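Local coordinates for protein BIM1 (Saccharomyces cerevisiae, PDB 2QJX) that binds microtubules, including their plus ends, and is represented here by its calponin homology domain, at residues A[41-44]-A[45-49]; A[50-53]-A[54-57]. All coordinates share one frame; numbering follows the deposited sequence.

Interaction 1 of 2, residues A[41-44]-A[45-49]; sequences QIMD and SIYGD
Met43 and Tyr47, one helical turn apart, both hold CG beside the backbone N and anti to the carbonyl carbon (chi1 -67° and -58°), which sends their side chains off the helix in the same direction. The selenomethionine then bends at chi2 and chi3, and its terminal CE comes alongside the tyrosine ring, 3.7 Å from Tyr47 CE1. This is i to i+4 packing on the last turns of helix 37-47, one of the helices of the calponin homology fold. Met43 also meets Leu72, Cys75 and Phe76 of helix 62-78, while the phenol OH of Tyr47 reaches His108 on helix 95-112 and the ring stacks with His79. Ile46 leans over one face of the same ring, its CG2 3.6 Å above the plane and displaced toward the rim.

Beneath the side chains the helix is fastened by Tyr47 N donating to Met43 O at 2.8 Å, an almost straight bond (N-H...O 169°). Ile42 O is shared: it takes a weak bond from Ile46 N and a short one of 2.5 Å from Ser45 OG. The serine hydroxyl stands between its own N and carbonyl carbon (chi1 68°), where it can fold back on the preceding turn. Helical geometry ends at Gly48, whose positive phi turns the chain away; its N still makes a weak bond to Asp44 O.

Asp44 lies on the flank facing the chain's C-terminal region. Its OD2 makes a salt bridge to Arg123 and a hydrogen bond to Tyr118 OH, which would help offset the charge of this buried carboxylate. The other oxygen, OD1, rests 3.3 Å from Gly48 CA.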
ATOM      1  N   GLN A  41       2.937   0.451   2.721  1.00 11.31           N
ATOM      2  CA  GLN A  41       3.968   1.476   2.665  1.00 12.22           C
ATOM      3  C   GLN A  41       3.457   2.857   2.294  1.00 13.89           C
ATOM      4  O   GLN A  41       4.064   3.859   2.671  1.00 14.94           O
ATOM      5  CB  GLN A  41       5.120   1.076   1.740  1.00 11.92           C
ATOM      6  CG  GLN A  41       6.252   2.103   1.795  1.00 11.70           C
ATOM      7  CD  GLN A  41       7.599   1.545   1.425  1.00 11.94           C
ATOM      8  OE1 GLN A  41       7.717   0.723   0.517  1.00 11.10           O
ATOM      9  NE2 GLN A  41       8.636   2.005   2.116  1.00 11.00           N
ATOM     10  N   ILE A  42       2.358   2.936   1.551  1.00 13.30           N
ATOM     11  CA  ILE A  42       1.820   4.255   1.239  1.00 14.48           C
ATOM     12  C   ILE A  42       1.391   4.843   2.582  1.00 13.97           C
ATOM     13  O   ILE A  42       1.638   6.017   2.874  1.00 13.22           O
ATOM     14  CB  ILE A  42       0.597   4.186   0.308  1.00 15.33           C
ATOM     15  CG1 ILE A  42       1.041   3.772  -1.096  1.00 15.53           C
ATOM     16  CG2 ILE A  42      -0.092   5.547   0.247  1.00 16.62           C
ATOM     17  CD1 ILE A  42      -0.091   3.702  -2.092  1.00 16.34           C
HETATM   18  N   MSE A  43       0.757   4.020   3.409  1.00 14.79           N
HETATM   19  CA  MSE A  43       0.327   4.487   4.722  1.00 14.08           C
HETATM   20  C   MSE A  43       1.543   4.823   5.590  1.00 13.92           C
HETATM   21  O   MSE A  43       1.486   5.733   6.419  1.00 15.22           O
HETATM   22  CB  MSE A  43      -0.546   3.435   5.406  1.00 14.77           C
HETATM   23  CG  MSE A  43      -1.890   3.201   4.710  1.00 15.10           C
HETATM   24 SE   MSE A  43      -3.028   4.780   4.605  1.00 22.78          SE
HETATM   25  CE  MSE A  43      -3.951   4.601   6.293  1.00 21.35           C
ATOM     26  N   ASP A  44       2.646   4.104   5.403  1.00 13.26           N
ATOM     27  CA  ASP A  44       3.847   4.399   6.188  1.00 12.94           C
ATOM     28  C   ASP A  44       4.408   5.761   5.788  1.00 13.64           C
ATOM     29  O   ASP A  44       4.877   6.517   6.639  1.00 15.90           O
ATOM     30  CB  ASP A  44       4.927   3.321   5.992  1.00 13.29           C
ATOM     31  CG  ASP A  44       6.098   3.480   6.965  1.00 15.81           C
ATOM     32  OD1 ASP A  44       5.845   3.494   8.187  1.00 14.31           O
ATOM     33  OD2 ASP A  44       7.268   3.584   6.518  1.00 16.65           O
ATOM     34  N   SER A  45       4.357   6.094   4.501  1.00 13.90           N
ATOM     35  CA  SER A  45       4.879   7.390   4.061  1.00 15.06           C
ATOM     36  C   SER A  45       4.099   8.539   4.714  1.00 14.87           C
ATOM     37  O   SER A  45       4.642   9.620   4.952  1.00 13.76           O
ATOM     38  CB  SER A  45       4.805   7.519   2.534  1.00 12.73           C
ATOM     39  OG  SER A  45       3.465   7.599   2.080  1.00 15.69           O
ATOM     40  N   ILE A  46       2.828   8.291   5.016  1.00 15.49           N
ATOM     41  CA  ILE A  46       1.976   9.301   5.641  1.00 15.65           C
ATOM     42  C   ILE A  46       2.053   9.323   7.171  1.00 18.20           C
ATOM     43  O   ILE A  46       2.165  10.394   7.779  1.00 19.24           O
ATOM     44  CB  ILE A  46       0.490   9.095   5.271  1.00 16.81           C
ATOM     45  CG1 ILE A  46       0.313   9.120   3.749  1.00 13.59           C
ATOM     46  CG2 ILE A  46      -0.353  10.187   5.926  1.00 17.28           C
ATOM     47  CD1 ILE A  46      -1.091   8.752   3.291  1.00 13.69           C
ATOM     48  N   TYR A  47       1.988   8.149   7.794  1.00 16.51           N
ATOM     49  CA  TYR A  47       2.007   8.070   9.252  1.00 17.29           C
ATOM     50  C   TYR A  47       3.331   7.662   9.878  1.00 18.49           C
ATOM     51  O   TYR A  47       3.612   8.008  11.024  1.00 19.05           O
ATOM     52  CB  TYR A  47       0.896   7.139   9.730  1.00 17.11           C
ATOM     53  CG  TYR A  47      -0.469   7.595   9.275  1.00 18.12           C
ATOM     54  CD1 TYR A  47      -1.011   7.147   8.069  1.00 16.22           C
ATOM     55  CD2 TYR A  47      -1.193   8.528  10.017  1.00 17.12           C
ATOM     56  CE1 TYR A  47      -2.238   7.618   7.616  1.00 20.02           C
ATOM     57  CE2 TYR A  47      -2.418   9.007   9.569  1.00 19.70           C
ATOM     58  CZ  TYR A  47      -2.934   8.552   8.369  1.00 20.04           C
ATOM     59  OH  TYR A  47      -4.130   9.045   7.909  1.00 21.46           O
ATOM     60  N   GLY A  48       4.127   6.911   9.128  1.00 18.04           N
ATOM     61  CA  GLY A  48       5.428   6.479   9.599  1.00 18.48           C
ATOM     62  C   GLY A  48       5.480   5.594  10.826  1.00 16.99           C
ATOM     63  O   GLY A  48       6.518   5.534  11.483  1.00 17.01           O
ATOM     64  N   ASP A  49       4.387   4.907  11.150  1.00 16.50           N
ATOM     65  CA  ASP A  49       4.390   4.035  12.320  1.00 16.89           C
ATOM     66  C   ASP A  49       3.985   2.602  11.982  1.00 16.19           C
ATOM     67  O   ASP A  49       3.564   1.846  12.852  1.00 16.18           O
ATOM     68  CB  ASP A  49       3.485   4.605  13.429  1.00 16.75           C
ATOM     69  CG  ASP A  49       2.008   4.574  13.075  1.00 16.24           C
ATOM     70  OD1 ASP A  49       1.659   4.269  11.917  1.00 17.63           O
ATOM     71  OD2 ASP A  49       1.188   4.862  13.972  1.00 16.35           O
TER

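Interaction 2 of 2, residues A[50-53]-A[54-57]; sequences LPMN and RVKF
Pro51 touches Arg54 through one side-chain atom: CB sits over the centre of the guanidinium face, 3.4 Å from Arg54 CZ and nearly as close to NH1 and NH2. The arginine chain bends at chi3 (-104°) to fold its planar group back over the proline. Beneath this pair is a short 3-10 turn, in which Arg54 N donates to Pro51 O at 2.9 Å and Val55 N to Met52 O at 3.1 Å. Both donors stand well above the plane of the carbonyl they address.

This close contact lies toward the surface, whereas the buried side chains are spaced more widely. Val55 CG2 approaches Met52 SE at 4.3 Å, and the selenomethionine CE stands 4.4 Å from Phe57 CD1. On the solvent side, a water links Asn53 O to Lys56 NZ, accepting from the amine and donating to the carbonyl.

Arg127 binds the carbonyls of Met52 and Val55, tying the C-terminal end of the chain to this turn. The loop joins helix 37-47 to helix 62-78: Met52 and Phe57 lie against Gln41 of the first, Pro51 touches Ile71 and Val55 touches Asn68 of the second.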
ATOM      1  N   LEU A  50       4.124   2.241  10.708  1.00 16.26           N
ATOM      2  CA  LEU A  50       3.806   0.899  10.238  1.00 15.06           C
ATOM      3  C   LEU A  50       4.974  -0.035  10.552  1.00 13.91           C
ATOM      4  O   LEU A  50       6.133   0.376  10.517  1.00 13.58           O
ATOM      5  CB  LEU A  50       3.574   0.904   8.724  1.00 16.35           C
ATOM      6  CG  LEU A  50       2.246   1.388   8.140  1.00 16.87           C
ATOM      7  CD1 LEU A  50       1.200   0.309   8.356  1.00 18.96           C
ATOM      8  CD2 LEU A  50       1.824   2.716   8.768  1.00 15.33           C
ATOM      9  N   PRO A  51       4.678  -1.300  10.883  1.00 12.87           N
ATOM     10  CA  PRO A  51       5.713  -2.293  11.196  1.00 13.48           C
ATOM     11  C   PRO A  51       6.277  -2.823   9.879  1.00 13.49           C
ATOM     12  O   PRO A  51       6.048  -3.969   9.499  1.00 12.69           O
ATOM     13  CB  PRO A  51       4.943  -3.347  11.975  1.00 14.09           C
ATOM     14  CG  PRO A  51       3.592  -3.303  11.339  1.00 16.39           C
ATOM     15  CD  PRO A  51       3.336  -1.823  11.198  1.00 14.02           C
HETATM   16  N   MSE A  52       7.014  -1.964   9.186  1.00 13.85           N
HETATM   17  CA  MSE A  52       7.579  -2.309   7.893  1.00 15.56           C
HETATM   18  C   MSE A  52       8.390  -3.597   7.856  1.00 14.81           C
HETATM   19  O   MSE A  52       8.319  -4.331   6.875  1.00 13.05           O
HETATM   20  CB  MSE A  52       8.414  -1.143   7.359  1.00 17.52           C
HETATM   21  CG  MSE A  52       7.580   0.088   6.982  1.00 21.00           C
HETATM   22 SE   MSE A  52       6.198  -0.251   5.635  1.00 21.11          SE
HETATM   23  CE  MSE A  52       7.356  -0.694   4.146  1.00 22.70           C
ATOM     24  N   ASN A  53       9.146  -3.882   8.916  1.00 12.56           N
ATOM     25  CA  ASN A  53       9.949  -5.099   8.937  1.00 13.98           C
ATOM     26  C   ASN A  53       9.077  -6.343   8.845  1.00 14.36           C
ATOM     27  O   ASN A  53       9.534  -7.403   8.417  1.00 14.57           O
ATOM     28  CB  ASN A  53      10.766  -5.209  10.230  1.00 15.36           C
ATOM     29  CG  ASN A  53      11.764  -4.092  10.403  1.00 17.75           C
ATOM     30  OD1 ASN A  53      12.147  -3.419   9.447  1.00 17.17           O
ATOM     31  ND2 ASN A  53      12.216  -3.901  11.636  1.00 20.11           N
ATOM     32  N   ARG A  54       7.818  -6.215   9.251  1.00 13.37           N
ATOM     33  CA  ARG A  54       6.913  -7.360   9.255  1.00 13.86           C
ATOM     34  C   ARG A  54       5.993  -7.440   8.044  1.00 14.63           C
ATOM     35  O   ARG A  54       5.247  -8.413   7.867  1.00 12.81           O
ATOM     36  CB  ARG A  54       6.125  -7.360  10.571  1.00 13.43           C
ATOM     37  CG  ARG A  54       7.016  -7.669  11.778  1.00 16.29           C
ATOM     38  CD  ARG A  54       6.334  -7.347  13.098  1.00 20.55           C
ATOM     39  NE  ARG A  54       6.845  -6.106  13.672  1.00 23.00           N
ATOM     40  CZ  ARG A  54       6.139  -5.299  14.460  1.00 23.77           C
ATOM     41  NH1 ARG A  54       4.887  -5.601  14.770  1.00 22.58           N
ATOM     42  NH2 ARG A  54       6.681  -4.182  14.928  1.00 22.45           N
ATOM     43  N   VAL A  55       6.055  -6.414   7.206  1.00 15.09           N
ATOM     44  CA  VAL A  55       5.273  -6.385   5.982  1.00 15.80           C
ATOM     45  C   VAL A  55       6.037  -7.265   4.999  1.00 17.77           C
ATOM     46  O   VAL A  55       7.244  -7.093   4.823  1.00 19.70           O
ATOM     47  CB  VAL A  55       5.181  -4.953   5.410  1.00 15.95           C
ATOM     48  CG1 VAL A  55       4.539  -4.976   4.021  1.00 14.53           C
ATOM     49  CG2 VAL A  55       4.375  -4.075   6.353  1.00 14.76           C
ATOM     50  N   LYS A  56       5.352  -8.228   4.392  1.00 18.12           N
ATOM     51  CA  LYS A  56       5.985  -9.111   3.418  1.00 19.15           C
ATOM     52  C   LYS A  56       5.949  -8.341   2.111  1.00 18.75           C
ATOM     53  O   LYS A  56       5.032  -8.491   1.298  1.00 12.80           O
ATOM     54  CB  LYS A  56       5.204 -10.422   3.296  1.00 21.37           C
ATOM     55  CG  LYS A  56       5.074 -11.180   4.613  1.00 27.01           C
ATOM     56  CD  LYS A  56       6.441 -11.495   5.201  1.00 30.64           C
ATOM     57  CE  LYS A  56       6.341 -12.024   6.620  1.00 34.11           C
ATOM     58  NZ  LYS A  56       7.685 -12.148   7.257  1.00 35.57           N
ATOM     59  N   PHE A  57       6.964  -7.504   1.920  1.00 18.83           N
ATOM     60  CA  PHE A  57       7.024  -6.656   0.749  1.00 21.10           C
ATOM     61  C   PHE A  57       7.103  -7.359  -0.589  1.00 21.31           C
ATOM     62  O   PHE A  57       6.434  -6.957  -1.542  1.00 23.09           O
ATOM     63  CB  PHE A  57       8.179  -5.663   0.870  1.00 23.24           C
ATOM     64  CG  PHE A  57       7.895  -4.365   0.203  1.00 24.08           C
ATOM     65  CD1 PHE A  57       7.026  -3.450   0.791  1.00 24.93           C
ATOM     66  CD2 PHE A  57       8.403  -4.095  -1.061  1.00 25.62           C
ATOM     67  CE1 PHE A  57       6.659  -2.291   0.133  1.00 25.66           C
ATOM     68  CE2 PHE A  57       8.042  -2.931  -1.734  1.00 27.19           C
ATOM     69  CZ  PHE A  57       7.165  -2.027  -1.135  1.00 25.38           C
TER
HETATM   70  O   HOH W   1       8.897  -9.637   6.871  1.00 32.44           O

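Interactions 1 and 2 follow directly along the chain, with centres about 11 Å apart, within the all-helical calponin homology domain. Interaction 1 finishes helix 37-47; interaction 2 is the turn in the loop that then leads toward helix 62-78. The two meet across the junction: Asp44 OD1 probably accepts a hydrogen bond from Leu50 N at 3.3 Å, and Asp44 OD2 packs 3.5 Å from Met52 CG, so the loop folds back along the helix it has just left. Arginines of the C-terminal region reach both interactions. Helix end and loop, continuous in sequence, are thus packed together with the C-terminal region in this microtubule-binding protein's domain.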